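Local coordinates for putative exported protein (Aeromonas hydrophila, PDB 3OD9), which inhibits i-type lysozyme in the periplasm, presumably shielding the bacterial cell wall from that enzyme, at the interface of chains A and B. Coordinates in Å, arbitrary orientation; residue numbers count along the deposited sequence, not the author numbering. Chains: chain A/B, Putative exported protein.

Contact 1: the interface of chains A and B. Residues chain A 37, 46-47; chain B 23-26, 29.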
loop_
_atom_site.group_PDB
_atom_site.type_symbol
_atom_site.label_atom_id
_atom_site.label_comp_id
_atom_site.label_asym_id
_atom_site.label_seq_id
_atom_site.Cartn_x
_atom_site.Cartn_y
_atom_site.Cartn_z
ATOM N N TYR A 37 8.088 8.702 4.748
ATOM C CA TYR A 37 7.719 9.883 5.538
ATOM C C TYR A 37 8.889 10.874 5.568
ATOM O O TYR A 37 10.043 10.475 5.430
ATOM C CB TYR A 37 7.387 9.479 6.984
ATOM C CG TYR A 37 6.256 8.477 7.070
ATOM C CD1 TYR A 37 4.950 8.891 7.326
ATOM C CD2 TYR A 37 6.489 7.118 6.865
ATOM C CE1 TYR A 37 3.912 7.981 7.386
ATOM C CE2 TYR A 37 5.460 6.201 6.926
ATOM C CZ TYR A 37 4.163 6.639 7.178
ATOM O OH TYR A 37 3.121 5.739 7.235
ATOM N N LEU A 46 6.477 9.604 12.014
ATOM C CA LEU A 46 5.491 9.203 11.020
ATOM C C LEU A 46 4.403 10.256 10.808
ATOM O O LEU A 46 3.323 9.938 10.303
ATOM C CB LEU A 46 4.870 7.857 11.398
ATOM C CG LEU A 46 5.866 6.727 11.697
ATOM C CD1 LEU A 46 5.114 5.455 12.102
ATOM C CD2 LEU A 46 6.786 6.459 10.503
ATOM N N ASP A 47 4.695 11.509 11.163
ATOM C CA ASP A 47 3.692 12.573 11.065
ATOM C C ASP A 47 3.502 13.157 9.664
ATOM O O ASP A 47 2.461 13.766 9.384
ATOM C CB ASP A 47 4.014 13.702 12.038
ATOM C CG ASP A 47 3.513 13.418 13.433
ATOM O OD1 ASP A 47 3.149 12.256 13.713
ATOM O OD2 ASP A 47 3.489 14.355 14.249
ATOM N N ARG B 23 -0.028 2.473 9.669
ATOM C CA ARG B 23 0.275 2.168 11.059
ATOM C C ARG B 23 1.185 3.223 11.687
ATOM O O ARG B 23 2.155 3.681 11.077
ATOM C CB ARG B 23 0.895 0.779 11.192
ATOM C CG ARG B 23 1.385 0.460 12.596
ATOM C CD ARG B 23 1.587 -1.032 12.787
ATOM N NE ARG B 23 2.322 -1.327 14.013
ATOM C CZ ARG B 23 2.690 -2.548 14.380
ATOM N NH1 ARG B 23 2.386 -3.586 13.617
ATOM N NH2 ARG B 23 3.363 -2.733 15.507
ATOM N N GLY B 24 0.853 3.613 12.913
ATOM C CA GLY B 24 1.648 4.579 13.655
ATOM C C GLY B 24 1.443 6.038 13.284
ATOM O O GLY B 24 2.078 6.914 13.864
ATOM N N GLU B 25 0.565 6.302 12.320
ATOM C CA GLU B 25 0.305 7.667 11.877
ATOM C C GLU B 25 -0.650 8.417 12.795
ATOM O O GLU B 25 -1.412 7.805 13.555
ATOM C CB GLU B 25 -0.285 7.662 10.470
ATOM C CG GLU B 25 0.607 7.025 9.448
ATOM C CD GLU B 25 -0.043 6.938 8.081
ATOM O OE1 GLU B 25 -1.271 7.160 7.982
ATOM O OE2 GLU B 25 0.683 6.617 7.109
ATOM N N PRO B 26 -0.626 9.754 12.716
ATOM C CA PRO B 26 -1.590 10.584 13.441
ATOM C C PRO B 26 -3.015 10.324 12.974
ATOM O O PRO B 26 -3.234 9.942 11.828
ATOM C CB PRO B 26 -1.211 12.012 13.035
ATOM C CG PRO B 26 0.133 11.930 12.470
ATOM C CD PRO B 26 0.328 10.559 11.935
ATOM N N THR B 29 -3.960 13.016 9.941
ATOM C CA THR B 29 -3.301 13.063 8.642
ATOM C C THR B 29 -2.409 11.850 8.453
ATOM O O THR B 29 -1.908 11.274 9.423
ATOM C CB THR B 29 -2.441 14.350 8.498
ATOM O OG1 THR B 29 -1.861 14.415 7.189
ATOM C CG2 THR B 29 -1.329 14.376 9.540
HETATM O O HOH W 1 3.463 3.306 8.536
HETATM O O HOH W 2 0.931 13.131 6.908
#

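Contact 2: the interface of chains A and B. Residues chain A 20-22, 25, 30-33, 54-56; chain B 33, 35, 37, 49, 52-54.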
loop_
_atom_site.group_PDB
_atom_site.type_symbol
_atom_site.label_atom_id
_atom_site.label_comp_id
_atom_site.label_asym_id
_atom_site.label_seq_id
_atom_site.Cartn_x
_atom_site.Cartn_y
_atom_site.Cartn_z
ATOM N N SER A 20 5.502 -3.078 5.895
ATOM C CA SER A 20 4.513 -3.930 6.558
ATOM C C SER A 20 4.068 -5.039 5.635
ATOM O O SER A 20 3.868 -4.806 4.440
ATOM C CB SER A 20 3.254 -3.116 6.902
ATOM O OG SER A 20 3.507 -2.127 7.882
ATOM N N GLU A 21 3.846 -6.234 6.176
ATOM C CA GLU A 21 3.102 -7.239 5.419
ATOM C C GLU A 21 1.595 -6.943 5.554
ATOM O O GLU A 21 1.168 -6.300 6.511
ATOM C CB GLU A 21 3.473 -8.656 5.873
ATOM C CG GLU A 21 4.880 -9.049 5.428
ATOM C CD GLU A 21 5.314 -10.450 5.845
ATOM O OE1 GLU A 21 4.635 -11.097 6.673
ATOM O OE2 GLU A 21 6.368 -10.902 5.345
ATOM N N GLY A 22 0.802 -7.367 4.575
ATOM C CA GLY A 22 -0.630 -7.107 4.602
ATOM C C GLY A 22 -1.326 -7.693 5.825
ATOM O O GLY A 22 -1.077 -8.840 6.228
ATOM N N GLU A 25 -3.185 -11.488 6.308
ATOM C CA GLU A 25 -2.694 -12.387 5.265
ATOM C C GLU A 25 -1.988 -13.613 5.840
ATOM O O GLU A 25 -1.497 -13.586 6.967
ATOM C CB GLU A 25 -1.727 -11.642 4.343
ATOM C CG GLU A 25 -2.356 -10.519 3.545
ATOM C CD GLU A 25 -1.352 -9.786 2.687
ATOM O OE1 GLU A 25 -0.127 -10.014 2.859
ATOM O OE2 GLU A 25 -1.786 -8.986 1.832
ATOM N N GLY A 30 1.336 -13.178 0.043
ATOM C CA GLY A 30 0.443 -12.045 0.138
ATOM C C GLY A 30 1.057 -10.794 -0.444
ATOM O O GLY A 30 1.485 -10.777 -1.606
ATOM N N SER A 31 1.120 -9.743 0.371
ATOM C CA SER A 31 1.628 -8.461 -0.076
ATOM C C SER A 31 2.472 -7.826 1.014
ATOM O O SER A 31 2.490 -8.275 2.175
ATOM C CB SER A 31 0.464 -7.516 -0.380
ATOM O OG SER A 31 -0.214 -7.136 0.824
ATOM N N TYR A 32 3.149 -6.755 0.648
ATOM C CA TYR A 32 3.721 -5.871 1.653
ATOM C C TYR A 32 3.645 -4.461 1.112
ATOM O O TYR A 32 3.440 -4.256 -0.088
ATOM C CB TYR A 32 5.165 -6.262 2.003
ATOM C CG TYR A 32 6.170 -6.006 0.907
ATOM C CD1 TYR A 32 6.869 -4.808 0.844
ATOM C CD2 TYR A 32 6.432 -6.969 -0.070
ATOM C CE1 TYR A 32 7.803 -4.577 -0.155
ATOM C CE2 TYR A 32 7.363 -6.747 -1.060
ATOM C CZ TYR A 32 8.042 -5.551 -1.105
ATOM O OH TYR A 32 8.959 -5.320 -2.100
ATOM N N ASP A 33 3.761 -3.478 1.995
ATOM C CA ASP A 33 3.826 -2.106 1.536
ATOM C C ASP A 33 5.047 -1.420 2.095
ATOM O O ASP A 33 5.596 -1.826 3.132
ATOM C CB ASP A 33 2.547 -1.322 1.862
ATOM C CG ASP A 33 2.301 -1.178 3.346
ATOM O OD1 ASP A 33 1.573 -2.022 3.912
ATOM O OD2 ASP A 33 2.814 -0.217 3.942
ATOM N N VAL A 54 2.351 -0.758 -2.751
ATOM C CA VAL A 54 2.012 -2.105 -2.301
ATOM C C VAL A 54 2.509 -3.079 -3.353
ATOM O O VAL A 54 2.272 -2.871 -4.544
ATOM C CB VAL A 54 0.502 -2.310 -2.125
ATOM C CG1 VAL A 54 0.220 -3.668 -1.488
ATOM C CG2 VAL A 54 -0.085 -1.210 -1.268
ATOM N N LEU A 55 3.187 -4.135 -2.909
ATOM C CA LEU A 55 3.785 -5.131 -3.803
ATOM C C LEU A 55 3.406 -6.543 -3.366
ATOM O O LEU A 55 3.183 -6.790 -2.186
ATOM C CB LEU A 55 5.315 -4.999 -3.811
ATOM C CG LEU A 55 5.861 -3.737 -4.477
ATOM C CD1 LEU A 55 5.857 -2.583 -3.472
ATOM C CD2 LEU A 55 7.230 -3.961 -5.053
ATOM N N PRO A 56 3.371 -7.490 -4.313
ATOM C CA PRO A 56 3.169 -8.891 -3.928
ATOM C C PRO A 56 4.421 -9.457 -3.257
ATOM O O PRO A 56 5.547 -9.004 -3.522
ATOM C CB PRO A 56 2.932 -9.594 -5.267
ATOM C CG PRO A 56 3.615 -8.728 -6.284
ATOM C CD PRO A 56 3.566 -7.317 -5.762
ATOM N N ASP B 33 -4.175 2.574 2.702
ATOM C CA ASP B 33 -3.956 1.698 1.559
ATOM C C ASP B 33 -5.221 0.914 1.255
ATOM O O ASP B 33 -6.072 0.712 2.137
ATOM C CB ASP B 33 -2.741 0.781 1.746
ATOM C CG ASP B 33 -2.908 -0.199 2.881
ATOM O OD1 ASP B 33 -2.434 0.095 3.999
ATOM O OD2 ASP B 33 -3.497 -1.279 2.641
ATOM N N ARG B 35 -6.187 -2.742 -0.596
ATOM C CA ARG B 35 -5.650 -3.998 -1.109
ATOM C C ARG B 35 -6.771 -4.866 -1.644
ATOM O O ARG B 35 -7.783 -5.076 -0.968
ATOM C CB ARG B 35 -4.894 -4.743 -0.013
ATOM C CG ARG B 35 -3.544 -4.124 0.356
ATOM C CD ARG B 35 -3.010 -4.767 1.629
ATOM N NE ARG B 35 -1.558 -4.930 1.724
ATOM C CZ ARG B 35 -0.720 -4.079 2.321
ATOM N NH1 ARG B 35 -1.153 -2.925 2.832
ATOM N NH2 ARG B 35 0.574 -4.396 2.394
ATOM N N TYR B 37 -8.018 -8.562 -3.281
ATOM C CA TYR B 37 -7.765 -10.006 -3.278
ATOM C C TYR B 37 -8.838 -10.678 -4.124
ATOM O O TYR B 37 -9.926 -10.125 -4.288
ATOM C CB TYR B 37 -7.839 -10.568 -1.856
ATOM C CG TYR B 37 -6.895 -9.902 -0.889
ATOM C CD1 TYR B 37 -5.684 -10.503 -0.552
ATOM C CD2 TYR B 37 -7.211 -8.671 -0.305
ATOM C CE1 TYR B 37 -4.797 -9.902 0.334
ATOM C CE2 TYR B 37 -6.329 -8.055 0.591
ATOM C CZ TYR B 37 -5.121 -8.678 0.902
ATOM O OH TYR B 37 -4.241 -8.084 1.770
ATOM N N PHE B 49 -3.763 -12.346 -3.049
ATOM C CA PHE B 49 -3.556 -10.930 -3.311
ATOM C C PHE B 49 -3.454 -10.639 -4.810
ATOM O O PHE B 49 -2.800 -11.380 -5.551
ATOM C CB PHE B 49 -2.273 -10.481 -2.624
ATOM C CG PHE B 49 -1.905 -9.062 -2.904
ATOM C CD1 PHE B 49 -2.629 -8.026 -2.339
ATOM C CD2 PHE B 49 -0.827 -8.759 -3.732
ATOM C CE1 PHE B 49 -2.296 -6.705 -2.594
ATOM C CE2 PHE B 49 -0.484 -7.442 -4.000
ATOM C CZ PHE B 49 -1.219 -6.412 -3.418
ATOM N N GLY B 52 -2.584 -3.467 -4.927
ATOM C CA GLY B 52 -2.844 -2.494 -3.879
ATOM C C GLY B 52 -2.322 -1.113 -4.212
ATOM O O GLY B 52 -1.456 -0.951 -5.072
ATOM N N LYS B 53 -2.864 -0.107 -3.532
ATOM C CA LYS B 53 -2.412 1.267 -3.690
ATOM C C LYS B 53 -2.294 1.936 -2.332
ATOM O O LYS B 53 -3.041 1.597 -1.409
ATOM C CB LYS B 53 -3.415 2.069 -4.513
ATOM C CG LYS B 53 -3.561 1.662 -5.968
ATOM C CD LYS B 53 -4.555 2.595 -6.650
ATOM C CE LYS B 53 -4.716 2.308 -8.135
ATOM N NZ LYS B 53 -3.449 2.481 -8.899
ATOM N N VAL B 54 -1.377 2.895 -2.218
ATOM C CA VAL B 54 -1.301 3.739 -1.028
ATOM C C VAL B 54 -1.610 5.181 -1.415
ATOM O O VAL B 54 -1.014 5.725 -2.353
ATOM C CB VAL B 54 0.093 3.676 -0.338
ATOM C CG1 VAL B 54 0.037 4.378 1.015
ATOM C CG2 VAL B 54 0.539 2.227 -0.177
HETATM O O HOH W 3 1.050 0.448 -5.020
#

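Contact 1: the interface of chains A and B
Two partners grip the phenol oxygen of A:Tyr37: it donates a hydrogen bond to the carboxylate of B:Glu25, OH to OE2 2.6 Å, and meets water 1 at 2.8 Å from OH. In this PliI-family inhibitor the tyrosine ends strand 30-37 of chain A, and its partners lie on the loop of chain B between strands 16-21 and 30-37, which carries B:Arg23 to B:Thr29. B:Glu25 OE2 accepts through its anti lone pair and sits in the plane of the phenol ring at its edge, while the carboxylate plane is turned 76° from the ring. The glutamate reaches that point with CG anti to its own carbonyl carbon (chi1 -60°) and the chain extended beyond CG, crossing the tyrosine at about a right angle. Water 1 also bonds to the backbone O of B:Arg23, 2.9 Å away.

On one face of the phenol, toward its rim, lies the CD2 methyl of A:Leu46. The other methyl, CD1 of A:Leu46, points at the partner and packs on CA of B:Gly24 at 3.9 Å. Alongside, B:Pro26 crosses A:Asp47 obliquely, with B:Pro26 CG on the ring 3.8 Å from A:Asp47 CG, the carboxylate carbon. Past the proline, water 2 joins the backbone O of A:Asp47, 3.0 Å away, to the hydroxyl OG1 of B:Thr29.

Contact 2: the interface of chains A and B
Strands 30-37 and 49-57 of chain A, with the loop residues A:Gly22 and A:Glu25, meet the same two strands of chain B in this patch of the two-fold symmetric interface between two copies of a PliI-family inhibitor. B:Arg35 reaches across from strand 30-37, its chain bent at chi3, and lays its guanidinium among chain A groups. B:Arg35 NE donates an almost straight bond to the hydroxyl of A:Ser31, NE to OG 2.7 Å (168° at H), with the oxygen exactly in the guanidinium plane. End-on, NH1 and NH2 of B:Arg35 both close on one carboxylate oxygen of A:Asp33, the salt bridge running from NH2 to OD1 at 3.0 Å. NH2 uses the anti lone pair of OD1, whereas NH1 comes from above the carboxylate plane, which is turned 73° from the guanidinium. CG1 of A:Val54 lies over one guanidinium face and CA of A:Gly22 over the opposite one, both toward the rim, so the flat group is sandwiched. From its own chain, B:Asp33 adds a salt bridge to B:Arg35, OD2 to NH1 at 2.9 Å; the cation probably eases the proximity of the two aspartates.

A:Ser31 OG, in the crowded position between backbone N and carbonyl carbon (chi1 69°), donates its own hydrogen bond to A:Glu25 OE2 at 2.6 Å, on the syn lone pair. B:Tyr37 OH takes the anti lone pair of that oxygen, and A:Ser31 N holds A:Glu25 OE1 at 2.8 Å, fixing the carboxylate. CB of A:Ser31 stands over the centre of the B:Phe49 ring, 3.4 Å from its centroid, in a CH-pi contact. At the ring tip, CZ touches A:Val54 CG1, while A:Val54 CG2 meets its symmetry mate, B:Val54 CG2, at 3.7 Å. Water 3 links A:Val54 N to B:Gly52 O.

The C-alpha centres of contact 1 and contact 2 lie about 18 Å apart within one two-fold interface. Strand 30-37 and the loop bearing the glutamate serve in both, with the roles of the chains exchanged: A:Tyr37 and B:Glu25 pair in contact 1, their twins B:Tyr37 and A:Glu25 in contact 2. Around this repeated pair, contact 1 adds the loop residues A:Leu46, A:Asp47 and B:Pro26, and contact 2 adds B:Arg35, B:Phe49 and the pair A:Val54 and B:Val54 on strands 30-37 and 49-57. The two-fold symmetry is consistent with a dimer, though the structure alone does not show whether it forms in solution.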